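Long-range contact in molybdenum ABC transporter, periplasmic molybdenum-binding protein (Vibrio cholerae, PDB 4RXL), which binds tungstate and probably serves as the periplasmic receptor that hands molybdate to an ABC importer: residues Gly38-Gly50 / Phe56-Lys70. Sequence-based numbering, arbitrary orientation.
Sequences GGSSSLARQIEAG and FISANEEWANYLVEK. With WO4 (tungstate(VI)ion), chain B.
Trp-63 packs as a knob among Ser-40, Ser-41, Ala-44 and Arg-45. Ser-41 CA lies over one face of the indole, 3.7 Å from the centroid of its five-membered ring, a CH-pi contact. Ala-44 CB meets Trp-63 CE3 at 3.7 Å. The indole NE1 is satisfied by the carbonyl of Ala-123. Deeper in, Phe-56 reaches the helix because its CG is anti to the backbone N (chi1 177°). Its ring is met obliquely by Leu-43 CB, Ala-44 CB and Ile-47 CD1. Leu-67 continues this tight apolar layer against Ile-47 CG2.

Helices 40-49 and 61-69 run almost parallel, 9° apart, on one side of the sheet in a periplasmic binding protein fold. Their N-terminal ends face the cleft. There Ser-40 N donates to tungstate O3. Ser-40 OG also points at O3, but that approach is too short for its length to be trusted. Ala-59 N donates to Ser-40 OG at 3.0 Å and so helps fix the hydroxyl. Ser-13, Ala-126, Val-153 and Tyr-171 also bond the oxyanion.

The outer flank, away from the sheet, is polar and more open to solvent. Tyr-66 OH donates to Glu-48 OE1 at 2.5 Å, with ring and carboxylate planes 89° apart. A water links Tyr-66 OH to Arg-45 NE. The CH2 edge of the Trp-63 indole abuts one face of the Arg-45 guanidinium, off its centre, so this is not a parallel stack. Lys-70 NZ makes only a weak salt bridge to Glu-48 OE2, at 3.3 Å.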
ATOM      1  N   GLY A  38       4.218   0.694   8.135  1.00 16.54           N
ATOM      2  CA  GLY A  38       3.652  -0.603   8.477  1.00 15.43           C
ATOM      3  C   GLY A  38       2.331  -0.780   7.782  1.00 15.95           C
ATOM      4  O   GLY A  38       1.885   0.064   6.960  1.00 15.68           O
ATOM      5  N   GLY A  39       1.677  -1.892   8.030  1.00 15.87           N
ATOM      6  CA  GLY A  39       0.382  -2.134   7.388  1.00 13.11           C
ATOM      7  C   GLY A  39      -0.589  -1.099   7.947  1.00 15.70           C
ATOM      8  O   GLY A  39      -0.547  -0.750   9.143  1.00 16.42           O
ATOM      9  N   SER A  40      -1.471  -0.604   7.083  1.00 15.16           N
ATOM     10  CA  SER A  40      -2.337   0.527   7.416  1.00 14.28           C
ATOM     11  C   SER A  40      -3.227   0.185   8.608  1.00 13.24           C
ATOM     12  O   SER A  40      -3.512   1.038   9.469  1.00 16.51           O
ATOM     13  CB  SER A  40      -3.200   0.952   6.243  1.00 14.18           C
ATOM     14  OG  SER A  40      -2.417   1.270   5.104  1.00 15.17           O
ATOM     15  N   SER A  41      -3.671  -1.074   8.678  1.00 14.69           N
ATOM     16  CA  SER A  41      -4.519  -1.558   9.785  1.00 16.73           C
ATOM     17  C   SER A  41      -3.796  -1.532  11.118  1.00 17.41           C
ATOM     18  O   SER A  41      -4.314  -1.034  12.129  1.00 21.18           O
ATOM     19  CB  SER A  41      -4.970  -2.977   9.454  1.00 20.42           C
ATOM     20  OG  SER A  41      -3.859  -3.692   8.931  1.00 23.03           O
ATOM     21  N   SER A  42      -2.577  -2.038  11.125  1.00 18.54           N
ATOM     22  CA  SER A  42      -1.814  -2.016  12.334  1.00 16.71           C
ATOM     23  C   SER A  42      -1.501  -0.568  12.816  1.00 15.44           C
ATOM     24  O   SER A  42      -1.629  -0.259  14.000  1.00 16.13           O
ATOM     25  CB  SER A  42      -0.541  -2.800  12.128  1.00 21.70           C
ATOM     26  OG  SER A  42       0.205  -2.847  13.342  1.00 44.08           O
ATOM     27  N   LEU A  43      -1.150   0.296  11.854  1.00 15.49           N
ATOM     28  CA  LEU A  43      -0.860   1.691  12.195  1.00 14.61           C
ATOM     29  C   LEU A  43      -2.081   2.349  12.805  1.00 13.69           C
ATOM     30  O   LEU A  43      -1.996   3.025  13.845  1.00 17.01           O
ATOM     31  CB  LEU A  43      -0.403   2.450  10.958  1.00 17.15           C
ATOM     32  CG  LEU A  43       0.897   1.979  10.317  1.00 20.77           C
ATOM     33  CD1 LEU A  43       1.132   2.715   9.009  1.00 21.69           C
ATOM     34  CD2 LEU A  43       2.063   2.193  11.238  1.00 19.86           C
ATOM     35  N   ALA A  44      -3.226   2.194  12.163  1.00 15.15           N
ATOM     36  CA  ALA A  44      -4.458   2.795  12.680  1.00 17.49           C
ATOM     37  C   ALA A  44      -4.800   2.354  14.092  1.00 13.60           C
ATOM     38  O   ALA A  44      -5.256   3.156  14.919  1.00 17.00           O
ATOM     39  CB  ALA A  44      -5.635   2.494  11.758  1.00 16.35           C
ATOM     40  N   ARG A  45      -4.615   1.063  14.381  1.00 15.75           N
ATOM     41  CA  ARG A  45      -4.939   0.501  15.668  1.00 14.81           C
ATOM     42  C   ARG A  45      -3.988   0.983  16.745  1.00 15.82           C
ATOM     43  O   ARG A  45      -4.377   1.170  17.876  1.00 18.86           O
ATOM     44  CB  ARG A  45      -4.985  -1.033  15.613  1.00 17.08           C
ATOM     45  CG  ARG A  45      -6.175  -1.498  14.813  1.00 20.61           C
ATOM     46  CD  ARG A  45      -6.131  -2.961  14.489  1.00 27.75           C
ATOM     47  NE  ARG A  45      -7.474  -3.446  14.145  1.00 29.38           N
ATOM     48  CZ  ARG A  45      -7.742  -4.477  13.343  1.00 46.02           C
ATOM     49  NH1 ARG A  45      -6.770  -5.152  12.732  1.00 37.60           N
ATOM     50  NH2 ARG A  45      -9.010  -4.824  13.138  1.00 37.54           N
ATOM     51  N   GLN A  46      -2.761   1.239  16.329  1.00 17.36           N
ATOM     52  CA  GLN A  46      -1.773   1.833  17.225  1.00 18.40           C
ATOM     53  C   GLN A  46      -2.119   3.257  17.596  1.00 15.61           C
ATOM     54  O   GLN A  46      -2.087   3.638  18.777  1.00 18.87           O
ATOM     55  CB  GLN A  46      -0.447   1.881  16.503  1.00 23.22           C
ATOM     56  CG  GLN A  46       0.254   0.564  16.404  1.00 23.92           C
ATOM     57  CD  GLN A  46       1.508   0.716  17.146  1.00 53.45           C
ATOM     58  OE1 GLN A  46       2.525   1.109  16.577  1.00 34.50           O
ATOM     59  NE2 GLN A  46       1.405   0.607  18.454  1.00 23.97           N
ATOM     60  N   ILE A  47      -2.472   4.040  16.558  1.00 16.37           N
ATOM     61  CA  ILE A  47      -2.989   5.403  16.795  1.00 17.32           C
ATOM     62  C   ILE A  47      -4.214   5.417  17.743  1.00 17.67           C
ATOM     63  O   ILE A  47      -4.300   6.216  18.664  1.00 19.21           O
ATOM     64  CB  ILE A  47      -3.314   6.090  15.468  1.00 17.23           C
ATOM     65  CG1 ILE A  47      -2.030   6.274  14.632  1.00 18.40           C
ATOM     66  CG2 ILE A  47      -4.030   7.414  15.681  1.00 18.40           C
ATOM     67  CD1 ILE A  47      -2.262   6.645  13.187  1.00 19.24           C
ATOM     68  N   GLU A  48      -5.163   4.510  17.512  1.00 19.03           N
ATOM     69  CA  GLU A  48      -6.336   4.380  18.387  1.00 19.80           C
ATOM     70  C   GLU A  48      -5.953   4.095  19.829  1.00 19.24           C
ATOM     71  O   GLU A  48      -6.529   4.655  20.728  1.00 22.92           O
ATOM     72  CB  GLU A  48      -7.278   3.302  17.868  1.00 20.46           C
ATOM     73  CG  GLU A  48      -8.489   3.054  18.758  1.00 25.43           C
ATOM     74  CD  GLU A  48      -9.365   1.931  18.237  1.00 24.70           C
ATOM     75  OE1 GLU A  48      -8.830   1.031  17.570  1.00 25.62           O
ATOM     76  OE2 GLU A  48     -10.580   1.961  18.475  1.00 27.49           O
ATOM     77  N   ALA A  49      -4.937   3.246  20.018  1.00 19.55           N
ATOM     78  CA  ALA A  49      -4.395   2.952  21.336  1.00 22.06           C
ATOM     79  C   ALA A  49      -3.647   4.121  22.008  1.00 23.82           C
ATOM     80  O   ALA A  49      -3.377   4.080  23.205  1.00 25.75           O
ATOM     81  CB  ALA A  49      -3.484   1.741  21.210  1.00 22.11           C
ATOM     82  N   GLY A  50      -3.338   5.171  21.241  1.00 19.22           N
ATOM     83  CA  GLY A  50      -2.756   6.369  21.847  1.00 24.33           C
ATOM     84  C   GLY A  50      -1.383   6.738  21.330  1.00 22.66           C
ATOM     85  O   GLY A  50      -0.808   7.716  21.804  1.00 25.66           O
ATOM     86  N   PHE A  56      -1.362  10.574   9.419  1.00 17.36           N
ATOM     87  CA  PHE A  56      -1.553   9.181   9.009  1.00 15.64           C
ATOM     88  C   PHE A  56      -1.880   9.062   7.537  1.00 14.65           C
ATOM     89  O   PHE A  56      -2.786   9.690   7.056  1.00 15.34           O
ATOM     90  CB  PHE A  56      -2.685   8.563   9.839  1.00 17.99           C
ATOM     91  CG  PHE A  56      -3.043   7.119   9.466  1.00 17.54           C
ATOM     92  CD1 PHE A  56      -2.090   6.125   9.285  1.00 18.19           C
ATOM     93  CD2 PHE A  56      -4.364   6.762   9.334  1.00 18.70           C
ATOM     94  CE1 PHE A  56      -2.481   4.814   9.001  1.00 18.09           C
ATOM     95  CE2 PHE A  56      -4.740   5.470   9.015  1.00 18.99           C
ATOM     96  CZ  PHE A  56      -3.802   4.494   8.875  1.00 15.98           C
ATOM     97  N   ILE A  57      -1.125   8.268   6.805  1.00 15.12           N
ATOM     98  CA  ILE A  57      -1.426   7.978   5.404  1.00 13.50           C
ATOM     99  C   ILE A  57      -1.788   6.509   5.316  1.00 14.37           C
ATOM    100  O   ILE A  57      -0.974   5.633   5.591  1.00 15.30           O
ATOM    101  CB  ILE A  57      -0.218   8.269   4.481  1.00 15.39           C
ATOM    102  CG1 ILE A  57       0.137   9.767   4.555  1.00 18.91           C
ATOM    103  CG2 ILE A  57      -0.472   7.812   3.039  1.00 17.91           C
ATOM    104  CD1 ILE A  57       1.444  10.111   3.853  1.00 19.64           C
ATOM    105  N   SER A  58      -3.009   6.231   4.917  1.00 15.08           N
ATOM    106  CA  SER A  58      -3.491   4.852   4.743  1.00 15.76           C
ATOM    107  C   SER A  58      -3.489   4.434   3.287  1.00 16.09           C
ATOM    108  O   SER A  58      -3.602   5.269   2.401  1.00 15.73           O
ATOM    109  CB  SER A  58      -4.913   4.808   5.275  1.00 16.05           C
ATOM    110  OG  SER A  58      -5.458   3.510   5.183  1.00 16.20           O
ATOM    111  N   ALA A  59      -3.393   3.126   3.022  1.00 13.85           N
ATOM    112  CA  ALA A  59      -3.513   2.593   1.671  1.00 13.39           C
ATOM    113  C   ALA A  59      -4.949   2.239   1.286  1.00 18.31           C
ATOM    114  O   ALA A  59      -5.191   1.717   0.178  1.00 16.50           O
ATOM    115  CB  ALA A  59      -2.587   1.421   1.496  1.00 13.03           C
ATOM    116  N   ASN A  60      -5.896   2.511   2.192  1.00 13.82           N
ATOM    117  CA  ASN A  60      -7.316   2.552   1.821  1.00 16.53           C
ATOM    118  C   ASN A  60      -8.101   3.631   2.559  1.00 17.15           C
ATOM    119  O   ASN A  60      -7.612   4.192   3.528  1.00 18.56           O
ATOM    120  CB  ASN A  60      -7.973   1.172   1.961  1.00 15.15           C
ATOM    121  CG  ASN A  60      -8.127   0.706   3.388  1.00 23.41           C
ATOM    122  OD1 ASN A  60      -7.949   1.460   4.344  1.00 20.14           O
ATOM    123  ND2 ASN A  60      -8.468  -0.592   3.533  1.00 22.73           N
ATOM    124  N   GLU A  61      -9.311   3.927   2.106  1.00 19.04           N
ATOM    125  CA  GLU A  61     -10.114   4.957   2.754  1.00 20.78           C
ATOM    126  C   GLU A  61     -10.608   4.493   4.115  1.00 21.36           C
ATOM    127  O   GLU A  61     -10.712   5.282   5.055  1.00 23.13           O
ATOM    128  CB  GLU A  61     -11.268   5.376   1.826  1.00 25.78           C
ATOM    129  CG  GLU A  61     -10.729   6.152   0.610  1.00 37.39           C
ATOM    130  CD  GLU A  61     -11.719   6.341  -0.527  1.00 60.87           C
ATOM    131  OE1 GLU A  61     -12.453   5.385  -0.855  1.00 71.58           O
ATOM    132  OE2 GLU A  61     -11.731   7.441  -1.123  1.00 50.06           O
ATOM    133  N   GLU A  62     -10.854   3.194   4.225  1.00 19.67           N
ATOM    134  CA  GLU A  62     -11.482   2.601   5.395  1.00 23.47           C
ATOM    135  C   GLU A  62     -10.669   2.858   6.660  1.00 20.55           C
ATOM    136  O   GLU A  62     -11.237   3.276   7.669  1.00 20.58           O
ATOM    137  CB  GLU A  62     -11.704   1.095   5.168  1.00 27.56           C
ATOM    138  CG  GLU A  62     -12.869   0.774   4.210  1.00 49.89           C
ATOM    139  CD  GLU A  62     -12.685   1.221   2.745  1.00 40.09           C
ATOM    140  OE1 GLU A  62     -11.525   1.206   2.226  1.00 27.52           O
ATOM    141  OE2 GLU A  62     -13.722   1.564   2.099  1.00 35.99           O
ATOM    142  N   TRP A  63      -9.362   2.633   6.634  1.00 20.11           N
ATOM    143  CA  TRP A  63      -8.606   2.790   7.874  1.00 16.82           C
ATOM    144  C   TRP A  63      -8.491   4.234   8.326  1.00 19.99           C
ATOM    145  O   TRP A  63      -8.342   4.473   9.520  1.00 23.39           O
ATOM    146  CB  TRP A  63      -7.239   2.114   7.827  1.00 17.16           C
ATOM    147  CG  TRP A  63      -7.431   0.614   7.949  1.00 18.94           C
ATOM    148  CD1 TRP A  63      -7.219  -0.341   6.984  1.00 19.99           C
ATOM    149  CD2 TRP A  63      -7.916  -0.072   9.096  1.00 17.62           C
ATOM    150  NE1 TRP A  63      -7.539  -1.594   7.472  1.00 21.55           N
ATOM    151  CE2 TRP A  63      -7.976  -1.450   8.767  1.00 17.12           C
ATOM    152  CE3 TRP A  63      -8.300   0.339  10.377  1.00 20.19           C
ATOM    153  CZ2 TRP A  63      -8.387  -2.396   9.667  1.00 19.37           C
ATOM    154  CZ3 TRP A  63      -8.726  -0.602  11.262  1.00 19.75           C
ATOM    155  CH2 TRP A  63      -8.760  -1.966  10.907  1.00 22.11           C
ATOM    156  N   ALA A  64      -8.585   5.198   7.401  1.00 18.99           N
ATOM    157  CA  ALA A  64      -8.573   6.592   7.819  1.00 24.85           C
ATOM    158  C   ALA A  64      -9.939   6.949   8.376  1.00 26.32           C
ATOM    159  O   ALA A  64     -10.044   7.648   9.386  1.00 27.42           O
ATOM    160  CB  ALA A  64      -8.185   7.501   6.667  1.00 27.35           C
ATOM    161  N   ASN A  65     -10.998   6.437   7.749  1.00 24.44           N
ATOM    162  CA  ASN A  65     -12.350   6.668   8.254  1.00 23.07           C
ATOM    163  C   ASN A  65     -12.628   5.988   9.618  1.00 21.09           C
ATOM    164  O   ASN A  65     -13.423   6.478  10.417  1.00 26.01           O
ATOM    165  CB  ASN A  65     -13.392   6.241   7.225  1.00 25.40           C
ATOM    166  CG  ASN A  65     -14.792   6.679   7.598  1.00 35.51           C
ATOM    167  OD1 ASN A  65     -15.099   7.872   7.671  1.00 60.80           O
ATOM    168  ND2 ASN A  65     -15.648   5.707   7.852  1.00 44.76           N
ATOM    169  N   TYR A  66     -11.924   4.890   9.878  1.00 22.80           N
ATOM    170  CA  TYR A  66     -11.914   4.251  11.189  1.00 22.36           C
ATOM    171  C   TYR A  66     -11.542   5.251  12.289  1.00 19.96           C
ATOM    172  O   TYR A  66     -12.220   5.345  13.320  1.00 23.52           O
ATOM    173  CB  TYR A  66     -10.913   3.113  11.155  1.00 19.72           C
ATOM    174  CG  TYR A  66     -10.778   2.320  12.419  1.00 20.99           C
ATOM    175  CD1 TYR A  66     -11.635   1.267  12.680  1.00 23.91           C
ATOM    176  CD2 TYR A  66      -9.765   2.585  13.334  1.00 22.76           C
ATOM    177  CE1 TYR A  66     -11.522   0.521  13.837  1.00 27.38           C
ATOM    178  CE2 TYR A  66      -9.628   1.834  14.494  1.00 23.05           C
ATOM    179  CZ  TYR A  66     -10.511   0.805  14.735  1.00 20.88           C
ATOM    180  OH  TYR A  66     -10.431   0.079  15.901  1.00 23.83           O
ATOM    181  N   LEU A  67     -10.474   6.004  12.041  1.00 22.12           N
ATOM    182  CA  LEU A  67     -10.080   7.073  12.961  1.00 20.88           C
ATOM    183  C   LEU A  67     -11.039   8.231  13.050  1.00 20.78           C
ATOM    184  O   LEU A  67     -11.188   8.806  14.099  1.00 22.62           O
ATOM    185  CB  LEU A  67      -8.673   7.580  12.620  1.00 20.69           C
ATOM    186  CG  LEU A  67      -7.587   6.504  12.675  1.00 21.00           C
ATOM    187  CD1 LEU A  67      -6.264   7.132  12.247  1.00 27.06           C
ATOM    188  CD2 LEU A  67      -7.477   5.850  14.054  1.00 22.98           C
ATOM    189  N   VAL A  68     -11.716   8.564  11.955  1.00 21.44           N
ATOM    190  CA  VAL A  68     -12.731   9.597  12.018  1.00 22.19           C
ATOM    191  C   VAL A  68     -13.885   9.114  12.894  1.00 24.06           C
ATOM    192  O   VAL A  68     -14.375   9.830  13.759  1.00 23.80           O
ATOM    193  CB  VAL A  68     -13.246   9.957  10.607  1.00 25.06           C
ATOM    194  CG1 VAL A  68     -14.451  10.878  10.666  1.00 33.49           C
ATOM    195  CG2 VAL A  68     -12.137  10.590   9.787  1.00 23.88           C
ATOM    196  N   GLU A  69     -14.307   7.883  12.647  1.00 26.42           N
ATOM    197  CA  GLU A  69     -15.421   7.296  13.384  1.00 34.11           C
ATOM    198  C   GLU A  69     -15.167   7.230  14.882  1.00 26.09           C
ATOM    199  O   GLU A  69     -16.093   7.405  15.679  1.00 31.08           O
ATOM    200  CB  GLU A  69     -15.716   5.898  12.845  1.00 31.62           C
ATOM    201  CG  GLU A  69     -16.488   5.925  11.532  1.00 38.98           C
ATOM    202  CD  GLU A  69     -16.655   4.547  10.922  1.00 67.56           C
ATOM    203  OE1 GLU A  69     -16.323   3.543  11.591  1.00 66.78           O
ATOM    204  OE2 GLU A  69     -17.133   4.470   9.770  1.00 61.78           O
ATOM    205  N   LYS A  70     -13.907   6.976  15.257  1.00 24.88           N
ATOM    206  CA  LYS A  70     -13.520   6.905  16.667  1.00 28.05           C
ATOM    207  C   LYS A  70     -13.315   8.286  17.293  1.00 33.45           C
ATOM    208  O   LYS A  70     -13.057   8.391  18.480  1.00 31.06           O
ATOM    209  CB  LYS A  70     -12.247   6.084  16.851  1.00 28.09           C
ATOM    210  CG  LYS A  70     -12.265   4.668  16.347  1.00 30.02           C
ATOM    211  CD  LYS A  70     -13.211   3.739  17.047  1.00 36.09           C
ATOM    212  CE  LYS A  70     -13.209   2.390  16.338  1.00 33.67           C
ATOM    213  NZ  LYS A  70     -13.581   1.232  17.195  1.00 36.88           N
TER
HETATM  214  W   WO4 B 301      -0.172  -1.498   2.898  1.00 14.46           W
HETATM  215  O1  WO4 B 301       1.133  -2.878   3.560  1.00 15.60           O
HETATM  216  O2  WO4 B 301      -1.655  -2.214   1.684  1.00 18.95           O
HETATM  217  O3  WO4 B 301      -1.056  -0.588   4.517  1.00 14.10           O
HETATM  218  O4  WO4 B 301       0.830  -0.078   1.784  1.00 13.75           O
HETATM  219  O   HOH W   1      -9.539  -2.656  16.067  1.00 31.13           O